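D-aminoacyl-tRNA deacylase (Archaeoglobus fulgidus, PDB 1YQE) probably hydrolyses D-aminoacyl-tRNAs to free tRNA and D-amino acids, with zinc as cofactor, and so limits the toxicity of mischarged tRNA. Local coordinates at residues A[5-10]-A[67-72]; A[22-27]-A[46-51]. All blocks are in the same frame, centred on the assembly; numbering follows the deposited sequence.

Interaction 1: residues A[5-10]-A[67-72]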
loop_
_atom_site.group_PDB
_atom_site.type_symbol
_atom_site.label_atom_id
_atom_site.label_comp_id
_atom_site.label_asym_id
_atom_site.label_seq_id
_atom_site.Cartn_x
_atom_site.Cartn_y
_atom_site.Cartn_z
ATOM N N MET A 5 8.396 0.402 16.394
ATOM C CA MET A 5 7.790 1.629 15.910
ATOM C C MET A 5 7.604 1.650 14.402
ATOM O O MET A 5 8.319 0.974 13.661
ATOM C CB MET A 5 8.623 2.828 16.350
ATOM C CG MET A 5 8.832 2.880 17.845
ATOM S SD MET A 5 9.620 4.391 18.351
ATOM C CE MET A 5 8.191 5.364 18.793
ATOM N N LYS A 6 6.630 2.437 13.960
ATOM C CA LYS A 6 6.322 2.563 12.545
ATOM C C LYS A 6 6.974 3.816 11.977
ATOM O O LYS A 6 7.110 4.826 12.665
ATOM C CB LYS A 6 4.803 2.585 12.357
ATOM C CG LYS A 6 4.146 1.318 12.904
ATOM C CD LYS A 6 2.650 1.283 12.674
ATOM C CE LYS A 6 2.068 -0.052 13.112
ATOM N NZ LYS A 6 2.142 -0.242 14.585
ATOM N N LEU A 7 7.384 3.739 10.714
ATOM C CA LEU A 7 8.060 4.848 10.058
ATOM C C LEU A 7 7.332 5.369 8.828
ATOM O O LEU A 7 7.027 4.608 7.906
ATOM C CB LEU A 7 9.471 4.411 9.647
ATOM C CG LEU A 7 10.313 5.357 8.784
ATOM C CD1 LEU A 7 10.580 6.653 9.524
ATOM C CD2 LEU A 7 11.632 4.667 8.434
ATOM N N VAL A 8 7.054 6.666 8.825
ATOM C CA VAL A 8 6.400 7.314 7.690
ATOM C C VAL A 8 7.524 7.938 6.869
ATOM O O VAL A 8 8.368 8.648 7.405
ATOM C CB VAL A 8 5.420 8.408 8.158
ATOM C CG1 VAL A 8 4.814 9.126 6.948
ATOM C CG2 VAL A 8 4.323 7.784 9.000
ATOM N N VAL A 9 7.541 7.654 5.571
ATOM C CA VAL A 9 8.580 8.167 4.685
ATOM C C VAL A 9 7.997 9.045 3.589
ATOM O O VAL A 9 7.021 8.668 2.943
ATOM C CB VAL A 9 9.340 7.005 4.003
ATOM C CG1 VAL A 9 10.315 7.552 2.966
ATOM C CG2 VAL A 9 10.070 6.174 5.045
ATOM N N CYS A 10 8.606 10.209 3.376
ATOM C CA CYS A 10 8.157 11.132 2.337
ATOM C C CYS A 10 9.338 11.723 1.572
ATOM O O CYS A 10 10.490 11.620 2.000
ATOM C CB CYS A 10 7.317 12.264 2.939
ATOM S SG CYS A 10 8.183 13.336 4.106
ATOM N N LYS A 67 19.844 2.052 9.512
ATOM C CA LYS A 67 21.154 2.260 10.104
ATOM C C LYS A 67 21.033 3.252 11.259
ATOM O O LYS A 67 21.807 3.207 12.213
ATOM C CB LYS A 67 22.122 2.810 9.053
ATOM C CG LYS A 67 23.487 3.211 9.593
ATOM C CD LYS A 67 24.347 3.821 8.492
ATOM C CE LYS A 67 25.615 4.453 9.046
ATOM N NZ LYS A 67 26.404 5.129 7.965
ATOM N N TYR A 68 20.041 4.134 11.176
ATOM C CA TYR A 68 19.853 5.158 12.191
ATOM C C TYR A 68 18.697 4.930 13.163
ATOM O O TYR A 68 18.696 5.489 14.265
ATOM C CB TYR A 68 19.690 6.517 11.512
ATOM C CG TYR A 68 20.691 6.749 10.404
ATOM C CD1 TYR A 68 20.319 6.628 9.063
ATOM C CD2 TYR A 68 22.011 7.090 10.694
ATOM C CE1 TYR A 68 21.241 6.846 8.037
ATOM C CE2 TYR A 68 22.940 7.306 9.678
ATOM C CZ TYR A 68 22.549 7.185 8.353
ATOM O OH TYR A 68 23.463 7.415 7.348
ATOM N N ILE A 69 17.716 4.129 12.757
ATOM C CA ILE A 69 16.567 3.840 13.618
ATOM C C ILE A 69 15.954 2.477 13.356
ATOM O O ILE A 69 16.090 1.917 12.272
ATOM C CB ILE A 69 15.436 4.883 13.448
ATOM C CG1 ILE A 69 15.182 5.139 11.959
ATOM C CG2 ILE A 69 15.784 6.155 14.197
ATOM C CD1 ILE A 69 13.912 5.936 11.682
ATOM N N ASP A 70 15.271 1.953 14.368
ATOM C CA ASP A 70 14.593 0.666 14.269
ATOM C C ASP A 70 13.117 0.918 14.001
ATOM O O ASP A 70 12.488 1.746 14.667
ATOM C CB ASP A 70 14.716 -0.112 15.574
ATOM C CG ASP A 70 16.067 -0.756 15.751
ATOM O OD1 ASP A 70 16.998 -0.447 14.977
ATOM O OD2 ASP A 70 16.189 -1.575 16.683
ATOM N N PHE A 71 12.568 0.206 13.026
ATOM C CA PHE A 71 11.157 0.341 12.685
ATOM C C PHE A 71 10.662 -0.969 12.081
ATOM O O PHE A 71 11.400 -1.651 11.373
ATOM C CB PHE A 71 10.957 1.524 11.725
ATOM C CG PHE A 71 11.868 1.503 10.531
ATOM C CD1 PHE A 71 11.484 0.857 9.357
ATOM C CD2 PHE A 71 13.112 2.124 10.582
ATOM C CE1 PHE A 71 12.327 0.832 8.247
ATOM C CE2 PHE A 71 13.965 2.106 9.479
ATOM C CZ PHE A 71 13.567 1.457 8.306
ATOM N N GLU A 72 9.416 -1.327 12.388
ATOM C CA GLU A 72 8.832 -2.576 11.907
ATOM C C GLU A 72 8.174 -2.482 10.540
ATOM O O GLU A 72 7.919 -3.503 9.904
ATOM C CB GLU A 72 7.812 -3.102 12.921
ATOM C CG GLU A 72 6.787 -2.073 13.352
ATOM C CD GLU A 72 5.791 -2.619 14.360
ATOM O OE1 GLU A 72 6.107 -3.621 15.037
ATOM O OE2 GLU A 72 4.695 -2.034 14.482
HETATM O O HOH W 1 11.291 1.097 16.921
#

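Interaction 2: residues A[22-27]-A[46-51]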
loop_
_atom_site.group_PDB
_atom_site.type_symbol
_atom_site.label_atom_id
_atom_site.label_comp_id
_atom_site.label_asym_id
_atom_site.label_seq_id
_atom_site.Cartn_x
_atom_site.Cartn_y
_atom_site.Cartn_z
ATOM N N ASP A 22 3.690 17.636 7.438
ATOM C CA ASP A 22 3.380 18.756 8.324
ATOM C C ASP A 22 2.257 18.429 9.303
ATOM O O ASP A 22 2.300 18.837 10.463
ATOM C CB ASP A 22 3.006 20.004 7.519
ATOM C CG ASP A 22 4.182 20.580 6.751
ATOM O OD1 ASP A 22 5.297 20.623 7.313
ATOM O OD2 ASP A 22 3.988 21.003 5.593
ATOM N N ASN A 23 1.249 17.696 8.842
ATOM C CA ASN A 23 0.130 17.333 9.706
ATOM C C ASN A 23 0.536 16.281 10.734
ATOM O O ASN A 23 0.137 16.350 11.897
ATOM C CB ASN A 23 -1.045 16.837 8.861
ATOM C CG ASN A 23 -1.749 17.967 8.129
ATOM O OD1 ASN A 23 -2.391 18.819 8.750
ATOM N ND2 ASN A 23 -1.625 17.989 6.808
ATOM N N LEU A 24 1.338 15.313 10.299
ATOM C CA LEU A 24 1.825 14.242 11.166
ATOM C C LEU A 24 2.693 14.818 12.289
ATOM O O LEU A 24 2.725 14.287 13.402
ATOM C CB LEU A 24 2.646 13.243 10.339
ATOM C CG LEU A 24 2.158 11.812 10.061
ATOM C CD1 LEU A 24 0.651 11.748 9.957
ATOM C CD2 LEU A 24 2.806 11.313 8.776
ATOM N N LEU A 25 3.388 15.909 11.989
ATOM C CA LEU A 25 4.269 16.559 12.952
ATOM C C LEU A 25 3.551 17.195 14.141
ATOM O O LEU A 25 4.172 17.462 15.167
ATOM C CB LEU A 25 5.111 17.623 12.246
ATOM C CG LEU A 25 6.211 17.107 11.314
ATOM C CD1 LEU A 25 6.757 18.258 10.472
ATOM C CD2 LEU A 25 7.313 16.457 12.143
ATOM N N THR A 26 2.251 17.443 14.010
ATOM C CA THR A 26 1.498 18.048 15.105
ATOM C C THR A 26 0.869 16.999 16.015
ATOM O O THR A 26 0.335 17.327 17.077
ATOM C CB THR A 26 0.379 18.958 14.581
ATOM O OG1 THR A 26 -0.571 18.172 13.852
ATOM C CG2 THR A 26 0.950 20.028 13.668
ATOM N N PHE A 27 0.948 15.738 15.604
ATOM C CA PHE A 27 0.363 14.640 16.368
ATOM C C PHE A 27 1.197 14.170 17.552
ATOM O O PHE A 27 0.724 13.390 18.376
ATOM C CB PHE A 27 0.090 13.454 15.441
ATOM C CG PHE A 27 -0.910 13.747 14.355
ATOM C CD1 PHE A 27 -1.097 12.851 13.310
ATOM C CD2 PHE A 27 -1.672 14.912 14.381
ATOM C CE1 PHE A 27 -2.026 13.108 12.310
ATOM C CE2 PHE A 27 -2.606 15.178 13.383
ATOM C CZ PHE A 27 -2.783 14.275 12.347
ATOM N N PHE A 46 5.655 7.628 16.848
ATOM C CA PHE A 46 6.081 7.060 15.577
ATOM C C PHE A 46 7.216 7.902 14.999
ATOM O O PHE A 46 7.558 8.945 15.548
ATOM C CB PHE A 46 4.895 6.983 14.604
ATOM C CG PHE A 46 4.293 8.313 14.260
ATOM C CD1 PHE A 46 4.693 8.997 13.117
ATOM C CD2 PHE A 46 3.320 8.885 15.078
ATOM C CE1 PHE A 46 4.132 10.231 12.788
ATOM C CE2 PHE A 46 2.754 10.116 14.760
ATOM C CZ PHE A 46 3.160 10.794 13.610
ATOM N N TYR A 47 7.797 7.438 13.897
ATOM C CA TYR A 47 8.910 8.127 13.251
ATOM C C TYR A 47 8.520 8.684 11.890
ATOM O O TYR A 47 7.558 8.228 11.276
ATOM C CB TYR A 47 10.071 7.158 13.039
ATOM C CG TYR A 47 10.743 6.655 14.293
ATOM C CD1 TYR A 47 11.432 5.444 14.291
ATOM C CD2 TYR A 47 10.744 7.411 15.468
ATOM C CE1 TYR A 47 12.106 4.998 15.420
ATOM C CE2 TYR A 47 11.422 6.971 16.603
ATOM C CZ TYR A 47 12.100 5.765 16.569
ATOM O OH TYR A 47 12.782 5.325 17.681
ATOM N N ILE A 48 9.284 9.671 11.428
ATOM C CA ILE A 48 9.076 10.275 10.116
ATOM C C ILE A 48 10.461 10.464 9.504
ATOM O O ILE A 48 11.395 10.894 10.185
ATOM C CB ILE A 48 8.399 11.662 10.189
ATOM C CG1 ILE A 48 7.009 11.552 10.817
ATOM C CG2 ILE A 48 8.289 12.251 8.778
ATOM C CD1 ILE A 48 6.298 12.893 10.975
ATOM N N ALA A 49 10.601 10.138 8.227
ATOM C CA ALA A 49 11.883 10.296 7.557
ATOM C C ALA A 49 11.679 11.003 6.231
ATOM O O ALA A 49 10.774 10.668 5.463
ATOM C CB ALA A 49 12.543 8.938 7.335
ATOM N N GLU A 50 12.531 11.987 5.971
ATOM C CA GLU A 50 12.463 12.758 4.746
ATOM C C GLU A 50 13.711 12.440 3.929
ATOM O O GLU A 50 14.818 12.390 4.466
ATOM C CB GLU A 50 12.405 14.246 5.089
ATOM C CG GLU A 50 11.718 15.109 4.059
ATOM C CD GLU A 50 11.268 16.442 4.633
ATOM O OE1 GLU A 50 10.658 17.233 3.888
ATOM O OE2 GLU A 50 11.523 16.699 5.830
ATOM N N THR A 51 13.522 12.208 2.636
ATOM C CA THR A 51 14.630 11.893 1.744
ATOM C C THR A 51 14.504 12.744 0.488
ATOM O O THR A 51 13.405 13.163 0.129
ATOM C CB THR A 51 14.615 10.405 1.338
ATOM O OG1 THR A 51 15.732 10.131 0.485
ATOM C CG2 THR A 51 13.325 10.066 0.591
#

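Interaction 1: residues A[5-10]-A[67-72]
The carbonyl oxygen M5 O is gripped twice: E72 N donates a hydrogen bond of 2.8 Å to it, reaching it 19° from the carbonyl plane, and the CA-H of F71 adds a weaker contact, with F71 CA 3.1 Å from M5 O. One water also bridges the two backbones, accepting from M5 N at 3.0 Å and donating to D70 O at 2.6 Å. The incoming loop is thus held at two backbone points just ahead of strand 73-81. From here the parallel pairing of strands 6-11 and 73-81 carries on, L7 bonding through its backbone to E73 and L75, while K6 bonds to Y47 in the neighbouring strand 47-51. K6 and E72 form a salt bridge of 3.1 Å between K6 NZ and E72 OE2, the oxygen being met nearly along its C-O bond. K6 bends at chi4 (68°), which turns NZ in to E72; I181 O takes a second hydrogen bond from this ammonium. The apolar part centres on L7, whose CD2 sits almost exactly over the F71 ring, 3.5 Å from its centroid, in a CH-pi contact. F71 CG lies between its own backbone N and carbonyl carbon (chi1 51°), and L7 CB also packs against its root. L7 CD1 touches I69 CD1 at 4.0 Å, the two side chains crossing at about a right angle, and K150 makes a cation-pi contact with F71.

Interaction 2: residues A[22-27]-A[46-51]
L24 and F46 meet obliquely, the leucine at the far end of the ring: L24 CG is 3.7 Å from F46 CE1. F27 comes to the rim of the same ring through its CB, 4.3 Å from F46 CE2 and near the ring plane. The other apolar contacts belong to I48 CD1, which reaches L24 CB at 3.7 Å and L25 CD2 at 3.9 Å. I48 is extended beyond CG1 (chi2 178°), carrying this methyl out from the strand to the two leucines. An alanine in place of F46 would probably open a gap beside L24 and F27 and leave F30 without its edge-to-face ring partner. No hydrogen bond crosses between the segments; the polar atoms at hand are backbone carbonyls. L24 O lies at the ring edge, 3.5 Å from F46 CZ, and also accepts from F27 N, closing a type I turn from L24 to F27. Before it, N23 O accepts from both T26 N and T26 OG1, the latter at 2.8 Å, and stands 3.3 Å above the F27 ring, over its centre. The hydrogen bonds keep residues 23-27 in a tight coil. L24 also touches A174 and F27 touches L178, both on helix 167-182, and L24 meets V8 of the adjacent strand. The arrangement is the helix-on-sheet packing of an alpha/beta fold, with the last part of helix 15-24 and the turn L24 to F27 laid against strands 6-11 and 47-51 of the mixed sheet.

The two contacts have centres 11 Å apart and lie on the same side of the chain's centre, meeting at neighbouring parallel strands of the eight-stranded mixed sheet. Along the chain they come in the order 5-10, 22-27, 46-51 and 67-72, so both segments of interaction 2 fall between those of interaction 1. V8 N and V8 O, paired with Y47 O and A49 N, probably hydrogen-bond the strands together, and M5 SD packs on the Y47 ring. Interaction 1 leads the chain into strand 73-81, beside strand 6-11; interaction 2 attaches the end of helix 15-24 to the sheet. Together they place the first strand, the helix after it and strands 47-51 and 73-81 around one part of the sheet.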